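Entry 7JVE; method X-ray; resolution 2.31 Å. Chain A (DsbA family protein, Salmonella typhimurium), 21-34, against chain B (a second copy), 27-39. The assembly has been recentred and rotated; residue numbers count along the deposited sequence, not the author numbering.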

# COMPACT_ATOMS: atom_id res chain seq x y z
N PRO A 21 -30.36 -13.76 -22.13
CA PRO A 21 -28.92 -13.83 -21.88
C PRO A 21 -28.46 -14.80 -20.79
O PRO A 21 -27.28 -15.16 -20.80
N ASP A 22 -29.30 -15.28 -19.88
CA ASP A 22 -28.81 -16.13 -18.80
C ASP A 22 -28.05 -17.38 -19.22
O ASP A 22 -27.00 -17.68 -18.64
N LYS A 23 -28.53 -18.12 -20.20
CA LYS A 23 -27.83 -19.36 -20.45
C LYS A 23 -26.43 -19.10 -20.97
O LYS A 23 -25.46 -19.65 -20.44
N VAL A 24 -26.29 -18.21 -21.95
CA VAL A 24 -24.96 -17.96 -22.48
C VAL A 24 -24.16 -17.07 -21.54
O VAL A 24 -22.93 -17.21 -21.43
N GLY A 25 -24.83 -16.17 -20.83
CA GLY A 25 -24.16 -15.37 -19.82
C GLY A 25 -23.53 -16.22 -18.73
O GLY A 25 -22.39 -15.99 -18.33
N GLU A 26 -24.26 -17.23 -18.25
CA GLU A 26 -23.70 -18.09 -17.20
C GLU A 26 -22.55 -18.93 -17.72
O GLU A 26 -21.50 -19.04 -17.07
N VAL A 27 -22.72 -19.56 -18.88
CA VAL A 27 -21.68 -20.46 -19.36
C VAL A 27 -20.40 -19.68 -19.68
O VAL A 27 -19.30 -20.11 -19.33
N VAL A 28 -20.53 -18.51 -20.30
CA VAL A 28 -19.35 -17.71 -20.60
C VAL A 28 -18.74 -17.14 -19.32
O VAL A 28 -17.51 -17.08 -19.18
N ALA A 29 -19.58 -16.68 -18.38
CA ALA A 29 -19.05 -16.16 -17.12
C ALA A 29 -18.29 -17.24 -16.37
O ALA A 29 -17.23 -16.98 -15.79
N THR A 30 -18.81 -18.47 -16.38
CA THR A 30 -18.09 -19.58 -15.78
C THR A 30 -16.75 -19.81 -16.47
O THR A 30 -15.72 -19.96 -15.81
N TYR A 31 -16.75 -19.85 -17.81
CA TYR A 31 -15.50 -19.94 -18.55
C TYR A 31 -14.51 -18.86 -18.11
O TYR A 31 -13.31 -19.12 -17.98
N LEU A 32 -15.00 -17.64 -17.89
CA LEU A 32 -14.12 -16.53 -17.55
C LEU A 32 -13.59 -16.65 -16.13
O LEU A 32 -12.44 -16.28 -15.86
N ALA A 33 -14.42 -17.13 -15.21
CA ALA A 33 -13.94 -17.36 -13.86
C ALA A 33 -12.79 -18.37 -13.86
O ALA A 33 -11.90 -18.29 -13.00
N GLU A 34 -12.78 -19.28 -14.84
CA GLU A 34 -11.77 -20.34 -14.94
C GLU A 34 -10.59 -19.95 -15.82
O GLU A 34 -9.53 -20.58 -15.72
N VAL B 27 -23.69 -8.56 -23.72
CA VAL B 27 -24.55 -9.38 -22.87
C VAL B 27 -23.77 -9.92 -21.68
O VAL B 27 -24.27 -9.91 -20.55
N VAL B 28 -22.55 -10.39 -21.91
CA VAL B 28 -21.77 -11.00 -20.84
C VAL B 28 -21.24 -9.93 -19.89
O VAL B 28 -21.18 -10.13 -18.67
N ALA B 29 -20.85 -8.77 -20.42
CA ALA B 29 -20.45 -7.67 -19.55
C ALA B 29 -21.57 -7.36 -18.57
O ALA B 29 -21.34 -7.27 -17.36
N THR B 30 -22.79 -7.26 -19.07
CA THR B 30 -23.95 -6.98 -18.23
C THR B 30 -24.21 -8.13 -17.27
O THR B 30 -24.51 -7.91 -16.09
N TYR B 31 -24.11 -9.37 -17.75
CA TYR B 31 -24.28 -10.50 -16.85
C TYR B 31 -23.26 -10.45 -15.71
O TYR B 31 -23.61 -10.71 -14.55
N LEU B 32 -22.01 -10.09 -16.01
CA LEU B 32 -20.98 -10.04 -14.98
C LEU B 32 -21.24 -8.92 -13.99
O LEU B 32 -21.01 -9.08 -12.79
N ALA B 33 -21.72 -7.76 -14.48
CA ALA B 33 -22.03 -6.64 -13.59
C ALA B 33 -23.17 -6.98 -12.65
O ALA B 33 -23.19 -6.53 -11.50
N GLU B 34 -24.13 -7.77 -13.11
CA GLU B 34 -25.28 -8.14 -12.30
C GLU B 34 -25.07 -9.43 -11.53
O GLU B 34 -25.84 -9.70 -10.60
N HIS B 35 -24.05 -10.22 -11.87
CA HIS B 35 -23.67 -11.41 -11.10
C HIS B 35 -22.18 -11.32 -10.77
O HIS B 35 -21.38 -12.16 -11.20
N PRO B 36 -21.78 -10.33 -9.98
CA PRO B 36 -20.35 -10.10 -9.76
C PRO B 36 -19.66 -11.21 -8.98
O PRO B 36 -18.43 -11.23 -8.93
N GLU B 37 -20.42 -12.14 -8.39
CA GLU B 37 -19.77 -13.27 -7.75
C GLU B 37 -18.84 -14.02 -8.71
O GLU B 37 -17.90 -14.69 -8.26
N PHE B 38 -19.04 -13.88 -10.03
CA PHE B 38 -18.15 -14.54 -10.98
C PHE B 38 -16.81 -13.83 -11.10
O PHE B 38 -15.79 -14.48 -11.33
N LEU B 39 -16.81 -12.50 -10.97
CA LEU B 39 -15.56 -11.76 -10.94
C LEU B 39 -14.83 -11.97 -9.62
O LEU B 39 -13.59 -12.09 -9.59

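Helix 21-34 of chain A crosses helix 27-34 of chain B at 77°, with an axial closest approach of 9.0 Å, and the two stretches bury 626 Å² between them without a single hydrogen bond across the contact. The contacts are mainly apolar and CH-pi. B:Val27 (chi1 t) points toward chain A and meets the ring of A:Pro21, CG1 to CB of A:Pro21 at a tight 3.2 Å. B:Val28, also t, lies where the backbones come close, its CA 5.1 Å from the CA of A:Gly25. CG2 and CG1 of B:Val28 lie 3.8 and 3.9 Å from CG1 of A:Val28 (t), and CG1 of B:Val28 also reaches CD1 of A:Leu32 at 3.8 Å.

B:Tyr31 (chi1 t, chi2 -87°) is the central knob and has the largest covered area of either stretch, 93 Å². Its side chain fills a hole formed by A:Asp22, A:Gly25, A:Glu26 and A:Ala29. A:Gly25 lies over one face, its CA 4.0 Å from the ring centroid of B:Tyr31 in a CH-pi contact, 20° off the normal. The glycine makes this approach possible: an ideal CB there would fall 2.7 Å from CD2 of B:Tyr31, a clash. OD1 of A:Asp22 (chi1 m) lies at the ring edge, where the model is too crowded for its distance to carry weight. At the end of the side chain, OH of B:Tyr31 is 3.4 Å from CG of the extended A:Glu26 (t, t), and CE1 of B:Tyr31 is 3.8 Å from CB of A:Ala29.

B:Leu32 (m, t) leaves its CA sideways, but its end comes nearer: CD2 packs 3.6 Å from CB of A:Ala29 and CD1 4.1 Å from CD1 of A:Leu32 (m, t). B:His35 (chi1 m), the first residue to leave helical phi/psi, points toward chain A but contributes little area; its ND1 donates back to O of B:Tyr31 at 3.0 Å, tying the ring to its own helix.

B:Pro36 and B:Glu37 make no contact. The chain then returns with B:Phe38 (chi1 m, chi2 90°), which covers A:Ala29: CB of A:Ala29 sits 3.9 Å from the ring centroid of B:Phe38, 19° off the normal, a second CH-pi contact. At the ring edge, CE2 of B:Phe38 lies 3.4 Å from OG1 of A:Thr30 (m), a hydroxyl already committed to O of A:Glu26 at 3.0 Å. The backbone O of B:Phe38 approaches CB of A:Ala33 at 3.8 Å, and B:Leu39 starts away from chain A without reaching contact.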

# COMPACT_ATOMS: atom_id res chain seq x y z
CB PRO A 21 -28.56 -12.36 -21.54
CG PRO A 21 -29.83 -11.75 -21.04
CD PRO A 21 -30.93 -12.43 -21.82
CB ASP A 22 -29.95 -16.38 -17.83
CG ASP A 22 -30.04 -15.31 -16.83
OD1 ASP A 22 -28.89 -14.92 -16.45
OD2 ASP A 22 -31.18 -14.78 -16.54
CB LYS A 23 -28.61 -20.29 -21.38
CG LYS A 23 -29.68 -21.12 -20.66
CD LYS A 23 -30.86 -21.48 -21.58
CE LYS A 23 -31.74 -22.60 -21.01
NZ LYS A 23 -32.76 -22.09 -20.03
CB VAL A 24 -25.04 -17.39 -23.91
CG1 VAL A 24 -23.71 -16.80 -24.33
CG2 VAL A 24 -25.46 -18.48 -24.89
CB GLU A 26 -24.78 -19.00 -16.60
CG GLU A 26 -24.34 -19.55 -15.25
CD GLU A 26 -25.44 -20.25 -14.48
OE1 GLU A 26 -25.27 -20.45 -13.26
OE2 GLU A 26 -26.48 -20.59 -15.09
CB VAL A 27 -22.18 -21.28 -20.57
CG1 VAL A 27 -22.40 -20.39 -21.79
CG2 VAL A 27 -21.24 -22.41 -20.87
CB VAL A 28 -19.68 -16.61 -21.61
CG1 VAL A 28 -18.48 -15.67 -21.80
CG2 VAL A 28 -20.11 -17.22 -22.94
CB ALA A 29 -20.18 -15.61 -16.25
CB THR A 30 -18.97 -20.83 -15.84
OG1 THR A 30 -20.08 -20.66 -14.95
CG2 THR A 30 -18.18 -22.05 -15.41
CB TYR A 31 -15.76 -19.82 -20.05
CG TYR A 31 -14.50 -19.64 -20.88
CD1 TYR A 31 -13.92 -18.39 -21.03
CD2 TYR A 31 -13.90 -20.72 -21.53
CE1 TYR A 31 -12.77 -18.21 -21.79
CE2 TYR A 31 -12.76 -20.55 -22.30
CZ TYR A 31 -12.19 -19.29 -22.43
OH TYR A 31 -11.05 -19.11 -23.18
CB LEU A 32 -14.85 -15.22 -17.74
CG LEU A 32 -15.24 -14.98 -19.18
CD1 LEU A 32 -16.32 -13.88 -19.23
CD2 LEU A 32 -13.99 -14.60 -19.93
CB ALA A 33 -15.09 -17.84 -12.97
CB GLU A 34 -12.41 -21.63 -15.49
CG GLU A 34 -13.32 -22.36 -14.51
CD GLU A 34 -14.27 -23.37 -15.18
OE1 GLU A 34 -15.20 -23.87 -14.49
OE2 GLU A 34 -14.07 -23.69 -16.37
CB VAL B 27 -25.18 -10.51 -23.70
CG1 VAL B 27 -25.67 -11.62 -22.79
CG2 VAL B 27 -26.35 -9.96 -24.47
CB VAL B 28 -20.63 -11.84 -21.43
CG1 VAL B 28 -19.63 -12.28 -20.33
CG2 VAL B 28 -21.21 -13.05 -22.20
CB ALA B 29 -20.10 -6.44 -20.38
CB THR B 30 -25.16 -6.72 -19.13
OG1 THR B 30 -24.87 -5.60 -19.98
CG2 THR B 30 -26.43 -6.42 -18.31
CB TYR B 31 -24.17 -11.81 -17.62
CG TYR B 31 -24.50 -13.03 -16.79
CD1 TYR B 31 -23.51 -13.66 -16.03
CD2 TYR B 31 -25.79 -13.54 -16.76
CE1 TYR B 31 -23.79 -14.77 -15.27
CE2 TYR B 31 -26.08 -14.66 -15.99
CZ TYR B 31 -25.08 -15.27 -15.25
OH TYR B 31 -25.34 -16.38 -14.48
CB LEU B 32 -19.60 -9.86 -15.61
CG LEU B 32 -19.10 -11.05 -16.43
CD1 LEU B 32 -17.81 -10.69 -17.16
CD2 LEU B 32 -18.93 -12.26 -15.53
CB ALA B 33 -22.37 -5.40 -14.41
CB GLU B 34 -26.52 -8.23 -13.18
CG GLU B 34 -26.81 -6.90 -13.88
CD GLU B 34 -27.99 -6.95 -14.83
OE1 GLU B 34 -28.37 -8.06 -15.28
OE2 GLU B 34 -28.52 -5.86 -15.14
CB HIS B 35 -23.98 -12.70 -11.86
CG HIS B 35 -25.41 -12.81 -12.30
ND1 HIS B 35 -25.84 -12.42 -13.55
CD2 HIS B 35 -26.51 -13.27 -11.65
CE1 HIS B 35 -27.14 -12.63 -13.65
NE2 HIS B 35 -27.57 -13.14 -12.51
CB PRO B 36 -20.32 -8.77 -9.00
CG PRO B 36 -21.61 -8.77 -8.26
CD PRO B 36 -22.61 -9.43 -9.16
CB GLU B 37 -20.83 -14.22 -7.17
CG GLU B 37 -21.82 -14.81 -8.17
CD GLU B 37 -22.99 -13.88 -8.47
OE1 GLU B 37 -22.91 -12.68 -8.14
OE2 GLU B 37 -24.01 -14.35 -9.01
CB PHE B 38 -18.81 -14.63 -12.36
CG PHE B 38 -19.88 -15.70 -12.46
CD1 PHE B 38 -21.20 -15.40 -12.17
CD2 PHE B 38 -19.56 -16.99 -12.84
CE1 PHE B 38 -22.20 -16.37 -12.26
CE2 PHE B 38 -20.54 -17.97 -12.92
CZ PHE B 38 -21.87 -17.66 -12.63
CB LEU B 39 -15.84 -10.27 -11.18
CG LEU B 39 -16.51 -9.94 -12.51
CD1 LEU B 39 -16.76 -8.43 -12.63
CD2 LEU B 39 -15.69 -10.43 -13.69